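Local atomic coordinates of cellulase (glycosyl hydrolase family 5) (Bacteroides ovatus, PDB entry 3ZMR), a protein that hydrolyses internal beta-1,4-glucosidic linkages in the backbone of xyloglucan, with retention of configuration, releasing xyloglucan oligosaccharides. Residues I374-I385 with Y422-L432. Numbering follows the deposited sequence.
Sequences IEATLSSLNVFI and YVVKTCVKNKL
L378 lays CD1 against the methyl CG2 of T426 (3.8 Å), the two side chains crossing at about a right angle, and also touches the sulfur of C427. Further along, CD1 of L432 meets CD1 of L381 (3.8 Å), while CD2 of L432 lies against I385 CD1. At the other end, I374 CG2 sits in plane at the edge of the Y422 ring. On the polar flank, a bend at chi2 (76°) turns the E375 carboxylate toward K429 and N430: OE1 accepts a weak hydrogen bond from N430 ND2 (3.4 Å), the planes 75° apart; OE2 forms a long salt bridge with K429 NZ (3.8 Å), and a water donates to T426 OG1 and, weakly, to OE2. N430 ND2 also donates to T426 O (3.0 Å), reaching it from the opposite face to N430 N. With an alanine here, E375 OE1 would probably lose its amide partner and a gap would open beside S379, whose CA lies 3.3 Å from N430 OD1. K431, at positive phi, closes helix 406-429 with a Schellman motif. Segments 374-379 and 422-429 cross at -38°, their helices packing side by side outside strands 331-337 and 391-396 of the family 5 (beta/alpha)8 TIM barrel.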
# COMPACT_ATOMS: atom_id res chain seq x y z
N ILE A 374 4.41 5.23 -20.39
CA ILE A 374 3.27 5.11 -19.49
C ILE A 374 2.64 3.72 -19.65
O ILE A 374 2.37 3.03 -18.66
CB ILE A 374 2.21 6.21 -19.72
CG1 ILE A 374 2.81 7.58 -19.37
CG2 ILE A 374 0.96 5.93 -18.92
CD1 ILE A 374 1.88 8.72 -19.72
N GLU A 375 2.43 3.30 -20.90
CA GLU A 375 1.88 1.96 -21.17
C GLU A 375 2.78 0.86 -20.61
O GLU A 375 2.30 -0.10 -20.02
CB GLU A 375 1.66 1.74 -22.68
CG GLU A 375 1.14 0.36 -23.08
CD GLU A 375 -0.34 0.12 -22.79
OE1 GLU A 375 -0.69 -0.16 -21.62
OE2 GLU A 375 -1.15 0.21 -23.74
N ALA A 376 4.09 0.99 -20.80
CA ALA A 376 5.01 -0.04 -20.31
C ALA A 376 4.98 -0.13 -18.79
O ALA A 376 4.94 -1.22 -18.21
CB ALA A 376 6.43 0.24 -20.78
N THR A 377 5.03 1.01 -18.12
CA THR A 377 5.08 0.96 -16.66
C THR A 377 3.76 0.47 -16.05
O THR A 377 3.73 -0.45 -15.20
CB THR A 377 5.42 2.34 -16.09
OG1 THR A 377 6.74 2.70 -16.55
CG2 THR A 377 5.33 2.33 -14.54
N LEU A 378 2.64 1.01 -16.50
CA LEU A 378 1.36 0.62 -15.91
C LEU A 378 0.99 -0.83 -16.27
O LEU A 378 0.47 -1.57 -15.42
CB LEU A 378 0.26 1.61 -16.26
CG LEU A 378 0.41 3.01 -15.63
CD1 LEU A 378 -0.72 3.92 -16.12
CD2 LEU A 378 0.47 2.91 -14.10
N SER A 379 1.34 -1.29 -17.48
CA SER A 379 1.08 -2.68 -17.87
C SER A 379 1.94 -3.69 -17.10
O SER A 379 1.56 -4.86 -16.98
CB SER A 379 1.23 -2.87 -19.37
OG SER A 379 2.55 -2.88 -19.79
N SER A 380 3.09 -3.26 -16.57
CA SER A 380 3.95 -4.14 -15.77
C SER A 380 3.25 -4.64 -14.49
O SER A 380 3.62 -5.65 -13.91
CB SER A 380 5.32 -3.47 -15.46
OG SER A 380 5.21 -2.49 -14.43
N LEU A 381 2.21 -3.94 -14.08
CA LEU A 381 1.36 -4.33 -12.94
C LEU A 381 0.43 -5.50 -13.22
O LEU A 381 -0.22 -6.02 -12.30
CB LEU A 381 0.57 -3.13 -12.43
CG LEU A 381 1.45 -2.02 -11.80
CD1 LEU A 381 0.62 -0.74 -11.71
CD2 LEU A 381 1.92 -2.49 -10.43
N ASN A 382 0.42 -5.96 -14.47
CA ASN A 382 -0.33 -7.17 -14.85
C ASN A 382 0.05 -8.40 -14.04
O ASN A 382 -0.76 -9.28 -13.85
CB ASN A 382 -0.32 -7.43 -16.39
CG ASN A 382 1.02 -7.87 -16.99
OD1 ASN A 382 2.05 -7.95 -16.36
ND2 ASN A 382 0.97 -8.15 -18.30
N VAL A 383 1.29 -8.44 -13.55
CA VAL A 383 1.73 -9.56 -12.70
C VAL A 383 0.84 -9.68 -11.44
O VAL A 383 0.52 -10.78 -11.00
CB VAL A 383 3.23 -9.47 -12.36
CG1 VAL A 383 3.56 -8.28 -11.48
CG2 VAL A 383 3.69 -10.75 -11.68
N PHE A 384 0.43 -8.54 -10.89
CA PHE A 384 -0.50 -8.54 -9.76
C PHE A 384 -1.91 -8.90 -10.17
O PHE A 384 -2.53 -9.79 -9.57
CB PHE A 384 -0.44 -7.18 -9.02
CG PHE A 384 0.92 -6.92 -8.46
CD1 PHE A 384 1.38 -7.64 -7.39
CD2 PHE A 384 1.77 -5.99 -9.03
CE1 PHE A 384 2.67 -7.49 -6.91
CE2 PHE A 384 3.06 -5.83 -8.54
CZ PHE A 384 3.50 -6.55 -7.47
N ILE A 385 -2.39 -8.27 -11.24
CA ILE A 385 -3.77 -8.49 -11.69
C ILE A 385 -3.98 -9.98 -12.00
O ILE A 385 -4.98 -10.58 -11.60
CB ILE A 385 -4.12 -7.60 -12.91
CG1 ILE A 385 -3.96 -6.10 -12.55
CG2 ILE A 385 -5.51 -7.91 -13.46
CD1 ILE A 385 -4.84 -5.65 -11.40
N TYR A 422 -4.99 9.88 -20.91
CA TYR A 422 -4.12 8.77 -21.31
C TYR A 422 -3.83 7.87 -20.09
O TYR A 422 -3.90 6.62 -20.16
CB TYR A 422 -2.81 9.22 -21.97
CG TYR A 422 -2.11 8.07 -22.66
CD1 TYR A 422 -2.50 7.66 -23.93
CD2 TYR A 422 -1.13 7.34 -22.01
CE1 TYR A 422 -1.90 6.57 -24.53
CE2 TYR A 422 -0.52 6.25 -22.60
CZ TYR A 422 -0.91 5.87 -23.85
OH TYR A 422 -0.31 4.78 -24.44
N VAL A 423 -3.49 8.48 -18.98
CA VAL A 423 -3.22 7.70 -17.76
C VAL A 423 -4.48 6.89 -17.37
O VAL A 423 -4.40 5.69 -17.08
CB VAL A 423 -2.75 8.59 -16.60
CG1 VAL A 423 -2.78 7.82 -15.28
CG2 VAL A 423 -1.36 9.11 -16.94
N VAL A 424 -5.62 7.55 -17.35
CA VAL A 424 -6.89 6.92 -16.97
C VAL A 424 -7.21 5.75 -17.90
O VAL A 424 -7.49 4.65 -17.46
CB VAL A 424 -8.06 7.91 -16.85
CG1 VAL A 424 -9.40 7.19 -16.65
CG2 VAL A 424 -7.80 8.84 -15.68
N LYS A 425 -7.17 5.99 -19.20
CA LYS A 425 -7.45 4.91 -20.18
C LYS A 425 -6.48 3.75 -20.00
O LYS A 425 -6.88 2.58 -20.14
CB LYS A 425 -7.51 5.42 -21.63
CG LYS A 425 -6.27 5.34 -22.49
CD LYS A 425 -6.57 5.85 -23.90
CE LYS A 425 -5.38 5.69 -24.84
NZ LYS A 425 -5.61 6.40 -26.14
N THR A 426 -5.21 4.04 -19.74
CA THR A 426 -4.23 2.99 -19.56
C THR A 426 -4.51 2.19 -18.28
O THR A 426 -4.40 0.96 -18.24
CB THR A 426 -2.80 3.57 -19.55
OG1 THR A 426 -2.60 4.26 -20.79
CG2 THR A 426 -1.73 2.49 -19.44
N CYS A 427 -4.91 2.88 -17.23
CA CYS A 427 -5.34 2.18 -16.01
C CYS A 427 -6.53 1.25 -16.27
O CYS A 427 -6.53 0.09 -15.87
CB CYS A 427 -5.68 3.17 -14.90
SG CYS A 427 -4.26 3.99 -14.14
N VAL A 428 -7.55 1.77 -16.94
CA VAL A 428 -8.74 0.97 -17.29
C VAL A 428 -8.35 -0.30 -18.08
O VAL A 428 -8.81 -1.41 -17.73
CB VAL A 428 -9.80 1.77 -18.09
CG1 VAL A 428 -10.94 0.83 -18.55
CG2 VAL A 428 -10.33 2.93 -17.26
N LYS A 429 -7.50 -0.13 -19.08
CA LYS A 429 -7.05 -1.25 -19.92
C LYS A 429 -6.40 -2.34 -19.06
O LYS A 429 -6.52 -3.52 -19.35
CB LYS A 429 -6.06 -0.76 -21.00
CG LYS A 429 -5.60 -1.81 -21.99
CD LYS A 429 -4.62 -1.24 -23.03
CE LYS A 429 -3.98 -2.35 -23.87
NZ LYS A 429 -2.91 -3.09 -23.13
N ASN A 430 -5.71 -1.90 -18.02
CA ASN A 430 -4.92 -2.77 -17.16
C ASN A 430 -5.62 -3.17 -15.86
O ASN A 430 -5.01 -3.80 -14.97
CB ASN A 430 -3.56 -2.13 -16.90
CG ASN A 430 -2.65 -2.29 -18.09
OD1 ASN A 430 -2.16 -3.39 -18.33
ND2 ASN A 430 -2.45 -1.22 -18.86
N LYS A 431 -6.89 -2.81 -15.75
CA LYS A 431 -7.75 -3.14 -14.60
C LYS A 431 -7.29 -2.49 -13.29
O LYS A 431 -7.55 -3.02 -12.22
CB LYS A 431 -7.93 -4.67 -14.46
CG LYS A 431 -8.48 -5.33 -15.74
CD LYS A 431 -8.86 -6.78 -15.46
CE LYS A 431 -9.49 -7.48 -16.66
NZ LYS A 431 -8.60 -7.38 -17.85
N LEU A 432 -6.59 -1.36 -13.40
CA LEU A 432 -6.12 -0.57 -12.25
C LEU A 432 -7.15 0.51 -11.92
O LEU A 432 -7.84 1.03 -12.81
CB LEU A 432 -4.78 0.11 -12.57
CG LEU A 432 -3.77 -0.72 -13.35
CD1 LEU A 432 -2.56 0.15 -13.66
CD2 LEU A 432 -3.37 -1.99 -12.60
O HOH W 1 -2.80 2.83 -23.09